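Long-range contacts in berberine bridge enzyme-like 28 (Arabidopsis thaliana, PDB 5D79), which is a secreted FAD-dependent oxidoreductase of the plant cell wall that takes part in adaptation to salt stress: residues Val90-Arg95 with Val208-Ile214; Gly154-Tyr158 with Phe169-Ile173; Val255-Gln259 with Glu323-Glu327; Asp475-Tyr481 with Ser494-Tyr499. One frame throughout, in Å; residues are numbered along the deposited sequence.

Contacts 1 and 2 belong to the PCMH-type FAD-binding domain, and contact 2 falls within the 112 residues between the halves of contact 1; their centres are about 28 Å apart. Strand 238-248 touches side chains of both. Contact 3 follows, on strand 253-260 next to outermost strand 331-334 of the seven-stranded antiparallel sheet, its centre about 51 Å from that of contact 1 across the molecule's middle. Contact 4 comes last, in the C-terminal BBE (berberine bridge enzyme) region, its centre about 28 Å from those of contacts 1 and 2. Contacts 1, 2 and 4 lie around the flavin, with Gly172 and the side chains of Val90 and Tyr499 about 5, 8 and 10 Å from it; contact 3 is remote.

Contact 1 of 4, residues Val90-Arg95 with Val208-Ile214; sequences VQTVIR and VDASGRI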
# COMPACT_ATOMS: atom_id res chain seq x y z
N VAL A 90 -4.60 2.31 23.81
CA VAL A 90 -4.33 3.28 22.75
C VAL A 90 -4.72 4.66 23.21
O VAL A 90 -3.96 5.61 23.05
CB VAL A 90 -5.09 2.95 21.45
CG1 VAL A 90 -4.93 4.07 20.44
CG2 VAL A 90 -4.60 1.64 20.87
N GLN A 91 -5.92 4.74 23.78
CA GLN A 91 -6.45 5.98 24.32
C GLN A 91 -5.47 6.62 25.29
O GLN A 91 -5.17 7.81 25.20
CB GLN A 91 -7.77 5.73 25.04
CG GLN A 91 -8.82 5.07 24.18
CD GLN A 91 -10.13 4.91 24.92
OE1 GLN A 91 -10.42 3.84 25.46
NE2 GLN A 91 -10.93 5.98 24.95
N THR A 92 -4.96 5.81 26.20
CA THR A 92 -4.06 6.29 27.23
C THR A 92 -2.78 6.82 26.62
O THR A 92 -2.22 7.81 27.09
CB THR A 92 -3.75 5.18 28.24
OG1 THR A 92 -4.97 4.75 28.85
CG2 THR A 92 -2.80 5.67 29.32
N VAL A 93 -2.32 6.18 25.55
CA VAL A 93 -1.11 6.63 24.87
C VAL A 93 -1.34 8.00 24.24
O VAL A 93 -0.53 8.91 24.40
CB VAL A 93 -0.65 5.64 23.81
CG1 VAL A 93 0.50 6.22 23.04
CG2 VAL A 93 -0.24 4.32 24.45
N ILE A 94 -2.45 8.14 23.53
CA ILE A 94 -2.84 9.41 22.91
C ILE A 94 -2.99 10.52 23.95
O ILE A 94 -2.46 11.62 23.77
CB ILE A 94 -4.17 9.28 22.10
CG1 ILE A 94 -4.04 8.23 20.99
CG2 ILE A 94 -4.59 10.62 21.53
CD1 ILE A 94 -2.68 8.22 20.28
N ARG A 95 -3.71 10.24 25.03
CA ARG A 95 -3.92 11.22 26.09
C ARG A 95 -2.62 11.62 26.82
O ARG A 95 -2.35 12.81 27.00
CB ARG A 95 -4.94 10.71 27.09
CG ARG A 95 -6.31 10.53 26.46
CD ARG A 95 -7.43 10.56 27.49
NE ARG A 95 -8.68 10.05 26.94
CZ ARG A 95 -9.14 8.81 27.14
NH1 ARG A 95 -8.44 7.96 27.89
NH2 ARG A 95 -10.29 8.43 26.61
N VAL A 208 -9.45 6.21 17.18
CA VAL A 208 -9.19 7.06 18.34
C VAL A 208 -8.68 8.41 17.86
O VAL A 208 -7.67 8.48 17.14
CB VAL A 208 -8.17 6.43 19.31
CG1 VAL A 208 -7.71 7.45 20.37
CG2 VAL A 208 -8.75 5.18 19.95
N ASP A 209 -9.39 9.48 18.22
CA ASP A 209 -9.02 10.83 17.78
C ASP A 209 -8.11 11.51 18.81
O ASP A 209 -7.75 10.90 19.83
CB ASP A 209 -10.26 11.69 17.48
CG ASP A 209 -11.08 12.00 18.72
OD1 ASP A 209 -10.97 11.28 19.72
OD2 ASP A 209 -11.85 12.98 18.69
N ALA A 210 -7.73 12.75 18.54
CA ALA A 210 -6.77 13.47 19.37
C ALA A 210 -7.26 13.64 20.81
O ALA A 210 -6.47 13.93 21.71
CB ALA A 210 -6.45 14.83 18.75
N SER A 211 -8.55 13.44 21.03
CA SER A 211 -9.10 13.46 22.39
C SER A 211 -8.77 12.18 23.17
O SER A 211 -8.49 12.23 24.38
CB SER A 211 -10.62 13.66 22.34
OG SER A 211 -10.98 14.62 21.38
N GLY A 212 -8.80 11.04 22.49
CA GLY A 212 -8.70 9.75 23.15
C GLY A 212 -10.06 9.09 23.10
O GLY A 212 -10.30 8.05 23.71
N ARG A 213 -10.95 9.73 22.36
CA ARG A 213 -12.30 9.25 22.14
C ARG A 213 -12.33 8.18 21.03
O ARG A 213 -11.82 8.39 19.92
CB ARG A 213 -13.21 10.43 21.78
CG ARG A 213 -14.70 10.17 21.74
CD ARG A 213 -15.45 11.46 21.37
NE ARG A 213 -16.86 11.22 21.06
CZ ARG A 213 -17.67 12.11 20.49
NH1 ARG A 213 -17.21 13.31 20.16
NH2 ARG A 213 -18.94 11.80 20.25
N ILE A 214 -12.92 7.03 21.34
CA ILE A 214 -13.12 5.99 20.34
C ILE A 214 -14.38 6.23 19.54
O ILE A 214 -15.49 6.21 20.08
CB ILE A 214 -13.21 4.62 21.00
CG1 ILE A 214 -11.94 4.35 21.80
CG2 ILE A 214 -13.44 3.55 19.94
CD1 ILE A 214 -12.14 3.28 22.82
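Helix residues Val90-Arg95 lie against the hairpin turn that joins strands 202-208 and 214-215. The backbones come closest at Gln91 and Gly212, CA to CA 4.5 Å. The turn is a type I beta turn from Asp209 to Gly212, closed by Gly212 N to Asp209 O at 2.9 Å; with Asp209 N to Arg213 O at 3.2 Å it forms the type I turn plus G1 beta bulge of a hairpin. Gly212 has phi 108°, and a CB there would both collide with Arg95 NE and jam against the preceding carbonyl. Gln91 NE2 donates a very short, nearly linear hydrogen bond to Gly212 O (2.5 Å). In this PCMH-type FAD-binding domain the contact sets the tip of a beta hairpin against helix 87-100, whose Val90 and Ile94 also touch Val238 of strand 238-248. On that inner side Ile94 CG1 meets Val208 CG1 at 3.8 Å and Val90 CG1 meets Val208 CG2 at 4.0 Å. At the exposed border Arg95 NE makes a weak hydrogen bond to Ser211 O (3.4 Å). Within the hairpin loop, Ser211 OG donates to Asp209 OD2 at 3.3 Å, and Arg213 N bonds weakly to Asp209 OD1 at 3.1 Å.

Contact 2 of 4, residues Gly154-Tyr158 with Phe169-Ile173; sequences GELYY and FPAGI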
# COMPACT_ATOMS: atom_id res chain seq x y z
N GLY A 154 -2.80 -10.76 4.37
CA GLY A 154 -2.72 -12.21 4.35
C GLY A 154 -3.59 -12.91 5.38
O GLY A 154 -4.24 -13.91 5.08
N GLU A 155 -3.61 -12.39 6.61
CA GLU A 155 -4.43 -12.98 7.66
C GLU A 155 -5.91 -12.85 7.30
O GLU A 155 -6.70 -13.79 7.48
CB GLU A 155 -4.12 -12.33 9.02
CG GLU A 155 -2.76 -12.71 9.61
CD GLU A 155 -2.24 -11.72 10.67
OE1 GLU A 155 -2.89 -10.68 10.93
OE2 GLU A 155 -1.15 -11.99 11.23
N LEU A 156 -6.27 -11.68 6.78
CA LEU A 156 -7.65 -11.44 6.37
C LEU A 156 -8.05 -12.40 5.25
O LEU A 156 -9.11 -13.05 5.31
CB LEU A 156 -7.82 -9.99 5.91
CG LEU A 156 -9.18 -9.72 5.29
CD1 LEU A 156 -10.28 -9.90 6.33
CD2 LEU A 156 -9.22 -8.33 4.68
N TYR A 157 -7.20 -12.49 4.24
CA TYR A 157 -7.40 -13.42 3.14
C TYR A 157 -7.64 -14.83 3.66
O TYR A 157 -8.56 -15.52 3.21
CB TYR A 157 -6.19 -13.40 2.21
CG TYR A 157 -6.09 -12.16 1.38
CD1 TYR A 157 -7.19 -11.33 1.21
CD2 TYR A 157 -4.90 -11.80 0.76
CE1 TYR A 157 -7.10 -10.18 0.44
CE2 TYR A 157 -4.80 -10.66 -0.02
CZ TYR A 157 -5.91 -9.86 -0.18
OH TYR A 157 -5.84 -8.73 -0.94
N TYR A 158 -6.81 -15.24 4.61
CA TYR A 158 -6.84 -16.59 5.14
C TYR A 158 -8.16 -16.87 5.83
O TYR A 158 -8.73 -17.94 5.69
CB TYR A 158 -5.68 -16.81 6.11
CG TYR A 158 -5.58 -18.21 6.65
CD1 TYR A 158 -5.17 -19.26 5.83
CD2 TYR A 158 -5.88 -18.48 7.98
CE1 TYR A 158 -5.06 -20.55 6.33
CE2 TYR A 158 -5.77 -19.77 8.48
CZ TYR A 158 -5.37 -20.79 7.66
OH TYR A 158 -5.27 -22.07 8.17
N PHE A 169 -12.05 -10.19 -0.75
CA PHE A 169 -11.95 -8.79 -0.44
C PHE A 169 -10.87 -8.19 -1.31
O PHE A 169 -9.81 -8.78 -1.47
CB PHE A 169 -11.68 -8.56 1.05
CG PHE A 169 -11.74 -7.11 1.43
CD1 PHE A 169 -12.97 -6.48 1.57
CD2 PHE A 169 -10.58 -6.37 1.59
CE1 PHE A 169 -13.04 -5.14 1.88
CE2 PHE A 169 -10.64 -5.02 1.91
CZ PHE A 169 -11.86 -4.41 2.06
N PRO A 170 -11.15 -7.02 -1.91
CA PRO A 170 -10.23 -6.36 -2.83
C PRO A 170 -9.14 -5.56 -2.12
O PRO A 170 -9.34 -4.39 -1.82
CB PRO A 170 -11.16 -5.44 -3.63
CG PRO A 170 -12.23 -5.08 -2.65
CD PRO A 170 -12.43 -6.29 -1.79
N ALA A 171 -8.00 -6.19 -1.83
CA ALA A 171 -6.84 -5.50 -1.27
C ALA A 171 -5.60 -5.91 -2.06
O ALA A 171 -5.72 -6.54 -3.11
CB ALA A 171 -6.68 -5.80 0.21
N GLY A 172 -4.41 -5.59 -1.54
CA GLY A 172 -3.18 -5.84 -2.27
C GLY A 172 -2.78 -7.30 -2.41
O GLY A 172 -3.38 -8.20 -1.79
N ILE A 173 -1.75 -7.57 -3.21
CA ILE A 173 -1.35 -8.97 -3.40
C ILE A 173 -0.34 -9.47 -2.36
O ILE A 173 -0.16 -10.67 -2.22
CB ILE A 173 -0.73 -9.23 -4.82
CG1 ILE A 173 0.69 -8.66 -4.91
CG2 ILE A 173 -1.65 -8.73 -5.94
CD1 ILE A 173 1.40 -8.96 -6.21
O HOH W 1 -7.69 -8.98 -3.03
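A water within a contact of buried residues joins a helix side chain to a loop backbone here. Water 1 donates to Tyr157 OH (2.8 Å) and to Phe169 O (2.6 Å) and accepts from Ala171 N (3.1 Å), bridging helix 153-163 and residues Phe169-Ile173. The backbones stay well apart, with CA of Tyr157 7.4 Å from CA of Phe169, so long side chains must span the distance. The Tyr157 hydroxyl donates to Gly172 O at 2.7 Å, which lies near the ring plane at its edge, and OH also comes within 3.3 Å of Ala171 CB. Pro170 is the centre of an inverse gamma turn, with a weak bond from Ala171 N to Phe169 O (3.2 Å), and this bend points Phe169 O and Ala171 N to the same water. Leu156 CD2 packs on Phe169 CD2 at 3.9 Å. Trp336 meets the Tyr157 ring edge-to-face, and Phe183 touches Leu156 and meets the Phe169 ring. Gly172 N donates to Gln182 OE1 of helix 179-184. Gly172 comes to about 5 Å of the bound FAD (nearest atoms), so the contact places this part of the loop near the cofactor, within the PCMH-type FAD-binding domain.

Contact 3 of 4, residues Val255-Gln259 with Glu323-Glu327; sequences VFKVQ and ELGLE
Residues Val255-Gln259 are extended, within strand 253-260, and side chains alternate: Phe256 and Val258 point CA-to-CB toward Glu323-Glu327, Lys257 and Gln259 away. The facing segment is an irregular connection. Gly325 turns it at positive phi (74/29), between Leu324 (-68/-32) and the extended Leu326 (-64/131); Leu324 points CA-to-CB toward the strand, Leu326 sideways with its end coming nearer. The nearest CA atoms are those of Val258 and Leu326, 6.9 Å apart, and no hydrogen bond crosses. Segment 323-327 is the return limb of a beta-alpha-beta crossover (strand 298-306, helix 310-320, edge strand 331-334) that passes over strand 253-260. The side-chain contacts are apolar. Val258 (chi1 t) sets CG2 3.6 Å from Leu326 CD1 and CG1 4.1 Å from Leu324 CD1. Phe256 (chi1 p, chi2 -89°) sets CB 4.0 Å from Leu326 CD1 and CE2 4.2 Å from Leu324 CD2; Leu326 CD2 lies over one face of its ring. Both leucines are tp rotamers. Met317 of helix 310-320 touches both leucines, and Leu313 touches Phe256 and Leu326.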
# COMPACT_ATOMS: atom_id res chain seq x y z
N VAL A 255 -6.57 -17.79 -13.57
CA VAL A 255 -5.33 -17.03 -13.72
C VAL A 255 -4.58 -17.45 -15.00
O VAL A 255 -4.83 -18.52 -15.55
CB VAL A 255 -4.39 -17.18 -12.50
CG1 VAL A 255 -5.09 -16.70 -11.23
CG2 VAL A 255 -3.88 -18.63 -12.36
N PHE A 256 -3.67 -16.59 -15.45
CA PHE A 256 -2.85 -16.87 -16.64
C PHE A 256 -1.51 -16.15 -16.61
O PHE A 256 -1.35 -15.09 -16.00
CB PHE A 256 -3.61 -16.50 -17.92
CG PHE A 256 -3.91 -15.02 -18.07
CD1 PHE A 256 -5.07 -14.48 -17.55
CD2 PHE A 256 -3.03 -14.18 -18.76
CE1 PHE A 256 -5.35 -13.13 -17.70
CE2 PHE A 256 -3.31 -12.83 -18.91
CZ PHE A 256 -4.46 -12.31 -18.38
N LYS A 257 -0.53 -16.73 -17.29
CA LYS A 257 0.79 -16.13 -17.35
C LYS A 257 1.31 -16.33 -18.76
O LYS A 257 1.19 -17.42 -19.32
CB LYS A 257 1.73 -16.75 -16.31
CG LYS A 257 3.13 -16.16 -16.27
CD LYS A 257 3.93 -16.70 -15.09
CE LYS A 257 3.27 -16.31 -13.76
NZ LYS A 257 3.94 -16.87 -12.53
N VAL A 258 1.84 -15.26 -19.33
CA VAL A 258 2.53 -15.35 -20.61
C VAL A 258 3.86 -14.62 -20.49
O VAL A 258 3.92 -13.50 -20.00
CB VAL A 258 1.69 -14.76 -21.76
CG1 VAL A 258 2.55 -14.58 -23.00
CG2 VAL A 258 0.49 -15.65 -22.04
N GLN A 259 4.92 -15.27 -20.93
CA GLN A 259 6.26 -14.71 -20.85
C GLN A 259 6.77 -14.34 -22.25
O GLN A 259 6.60 -15.10 -23.20
CB GLN A 259 7.21 -15.70 -20.17
CG GLN A 259 8.56 -15.12 -19.83
CD GLN A 259 9.69 -16.10 -20.08
OE1 GLN A 259 9.56 -17.01 -20.90
NE2 GLN A 259 10.80 -15.91 -19.38
N GLU A 323 -2.85 -10.38 -29.65
CA GLU A 323 -1.41 -10.23 -29.80
C GLU A 323 -0.64 -10.91 -28.67
O GLU A 323 0.53 -11.26 -28.82
CB GLU A 323 -1.03 -8.74 -29.87
CG GLU A 323 -1.51 -8.02 -31.12
CD GLU A 323 -2.98 -7.63 -31.04
OE1 GLU A 323 -3.50 -7.54 -29.91
OE2 GLU A 323 -3.61 -7.43 -32.11
N LEU A 324 -1.30 -11.11 -27.53
CA LEU A 324 -0.67 -11.78 -26.40
C LEU A 324 -0.41 -13.26 -26.70
O LEU A 324 0.56 -13.83 -26.21
CB LEU A 324 -1.53 -11.65 -25.14
CG LEU A 324 -0.70 -11.96 -23.89
CD1 LEU A 324 0.53 -11.07 -23.85
CD2 LEU A 324 -1.50 -11.84 -22.60
N GLY A 325 -1.28 -13.87 -27.50
CA GLY A 325 -1.11 -15.24 -27.92
C GLY A 325 -1.42 -16.23 -26.81
O GLY A 325 -0.85 -17.32 -26.77
N LEU A 326 -2.32 -15.83 -25.90
CA LEU A 326 -2.74 -16.69 -24.79
C LEU A 326 -3.45 -17.94 -25.27
O LEU A 326 -4.36 -17.88 -26.09
CB LEU A 326 -3.66 -15.94 -23.84
CG LEU A 326 -4.08 -16.76 -22.62
CD1 LEU A 326 -2.85 -17.04 -21.80
CD2 LEU A 326 -5.12 -16.04 -21.79
N GLU A 327 -3.02 -19.09 -24.74
CA GLU A 327 -3.67 -20.36 -25.02
C GLU A 327 -3.97 -21.07 -23.71
O GLU A 327 -3.51 -20.64 -22.66
CB GLU A 327 -2.81 -21.23 -25.93
CG GLU A 327 -2.75 -20.70 -27.36
CD GLU A 327 -1.93 -21.57 -28.28
OE1 GLU A 327 -1.04 -21.01 -28.95
OE2 GLU A 327 -2.19 -22.79 -28.35

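Contact 4 of 4, residues Asp475-Tyr481 with Ser494-Tyr499; sequences DMDLGMY and SWGVKY
In the C-terminal BBE family region, a loop with an Asx turn packs against helix 488-500. Asp475 OD1 (chi1 t) accepts from Asp477 N at 3.1 Å, starting the 3-10 turn 476-478; Lys366 and Lys368 pair with its carboxylate. Gly479 (133/156) extends the chain to Tyr481. Residues 494-499 are a kinked helix, closest at Leu478-Trp495 (CA to CA 5.8 Å). Trp495 (chi1 p, chi2 87°) lays its indole against the loop backbone: Gly479 O and Met480 CA lie over one face, and CE3 is 3.3 Å from Gly479 C. A CB on Gly479 would strike CE3. The indole edge meets the face of Tyr481 (chi1 m, chi2 -67°) in a T-shaped stack, centroids 4.8 Å apart, planes at 79°. Trp495 NE1 is hydrogen-bonded to Gln524 O, Tyr499 OH to Gln524 OE1. Leu478 (mt) sets CD1 3.8 Å from Tyr499 CE1; Lys498 (mttt) brings NZ 3.6 Å from Leu478 O. With Tyr499 at chi1 m and chi2 -39°, Asp475 N donates to Tyr499 OH at 3.1 Å, N-H...O angle 170°.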
# COMPACT_ATOMS: atom_id res chain seq x y z
N ASP A 475 6.85 8.68 -0.78
CA ASP A 475 8.09 9.12 -1.41
C ASP A 475 8.49 10.53 -0.93
O ASP A 475 7.93 11.54 -1.35
CB ASP A 475 7.94 9.07 -2.94
CG ASP A 475 9.24 9.34 -3.68
OD1 ASP A 475 10.33 9.35 -3.06
OD2 ASP A 475 9.15 9.55 -4.91
N MET A 476 9.47 10.57 -0.03
CA MET A 476 9.98 11.83 0.50
C MET A 476 10.58 12.72 -0.58
O MET A 476 10.72 13.93 -0.39
CB MET A 476 11.04 11.56 1.56
CG MET A 476 10.53 10.71 2.68
SD MET A 476 9.43 11.70 3.66
CE MET A 476 10.59 12.20 4.93
N ASP A 477 10.94 12.10 -1.70
CA ASP A 477 11.54 12.82 -2.83
C ASP A 477 10.55 13.74 -3.53
O ASP A 477 10.96 14.63 -4.28
CB ASP A 477 12.14 11.83 -3.84
CG ASP A 477 13.40 11.15 -3.32
OD1 ASP A 477 13.94 11.60 -2.28
OD2 ASP A 477 13.87 10.19 -3.98
N LEU A 478 9.25 13.54 -3.28
CA LEU A 478 8.23 14.48 -3.76
C LEU A 478 8.14 15.73 -2.86
O LEU A 478 7.52 16.74 -3.22
CB LEU A 478 6.86 13.80 -3.84
CG LEU A 478 6.81 12.38 -4.41
CD1 LEU A 478 5.38 11.85 -4.37
CD2 LEU A 478 7.37 12.33 -5.82
N GLY A 479 8.76 15.65 -1.68
CA GLY A 479 8.81 16.76 -0.74
C GLY A 479 8.47 16.39 0.69
O GLY A 479 7.78 15.40 0.92
N MET A 480 8.96 17.17 1.64
CA MET A 480 8.65 16.98 3.06
C MET A 480 8.66 18.31 3.80
O MET A 480 9.12 19.32 3.27
CB MET A 480 9.63 15.99 3.69
CG MET A 480 11.09 16.38 3.53
SD MET A 480 12.21 15.22 4.33
CE MET A 480 11.83 15.49 6.07
N TYR A 481 8.14 18.33 5.03
CA TYR A 481 8.18 19.54 5.86
C TYR A 481 9.58 19.84 6.41
O TYR A 481 10.15 19.03 7.14
CB TYR A 481 7.21 19.43 7.03
CG TYR A 481 5.74 19.46 6.65
CD1 TYR A 481 5.16 20.61 6.12
CD2 TYR A 481 4.94 18.35 6.85
CE1 TYR A 481 3.81 20.64 5.79
CE2 TYR A 481 3.59 18.37 6.52
CZ TYR A 481 3.04 19.52 5.99
OH TYR A 481 1.70 19.52 5.67
N SER A 494 2.38 21.18 -1.64
CA SER A 494 3.30 20.74 -2.70
C SER A 494 3.14 19.28 -3.11
O SER A 494 2.88 18.99 -4.27
CB SER A 494 4.75 20.99 -2.26
OG SER A 494 5.65 20.59 -3.27
N TRP A 495 3.30 18.37 -2.15
CA TRP A 495 3.11 16.94 -2.43
C TRP A 495 1.65 16.52 -2.24
O TRP A 495 1.19 15.55 -2.84
CB TRP A 495 4.03 16.08 -1.54
CG TRP A 495 3.85 16.32 -0.07
CD1 TRP A 495 2.95 15.71 0.76
CD2 TRP A 495 4.58 17.24 0.75
NE1 TRP A 495 3.07 16.20 2.03
CE2 TRP A 495 4.07 17.14 2.05
CE3 TRP A 495 5.62 18.14 0.50
CZ2 TRP A 495 4.56 17.90 3.10
CZ3 TRP A 495 6.11 18.89 1.54
CH2 TRP A 495 5.58 18.77 2.83
N GLY A 496 0.91 17.27 -1.43
CA GLY A 496 -0.50 17.01 -1.20
C GLY A 496 -1.35 16.86 -2.46
O GLY A 496 -2.16 15.92 -2.57
N VAL A 497 -1.18 17.78 -3.41
CA VAL A 497 -1.93 17.71 -4.66
C VAL A 497 -1.43 16.57 -5.58
O VAL A 497 -2.14 16.14 -6.50
CB VAL A 497 -1.87 19.06 -5.39
CG1 VAL A 497 -2.39 20.16 -4.48
CG2 VAL A 497 -0.47 19.36 -5.84
N LYS A 498 -0.23 16.07 -5.33
CA LYS A 498 0.29 14.95 -6.12
C LYS A 498 -0.37 13.63 -5.69
O LYS A 498 -0.82 12.83 -6.51
CB LYS A 498 1.82 14.88 -5.97
CG LYS A 498 2.55 16.15 -6.40
CD LYS A 498 4.05 15.97 -6.20
CE LYS A 498 4.85 17.14 -6.76
NZ LYS A 498 6.31 16.94 -6.57
N TYR A 499 -0.47 13.45 -4.38
CA TYR A 499 -1.11 12.28 -3.80
C TYR A 499 -2.63 12.31 -3.94
O TYR A 499 -3.25 11.27 -4.18
CB TYR A 499 -0.78 12.18 -2.32
CG TYR A 499 0.62 11.75 -1.95
CD1 TYR A 499 1.29 10.75 -2.65
CD2 TYR A 499 1.24 12.30 -0.83
CE1 TYR A 499 2.57 10.34 -2.26
CE2 TYR A 499 2.51 11.89 -0.43
CZ TYR A 499 3.17 10.91 -1.14
OH TYR A 499 4.42 10.53 -0.74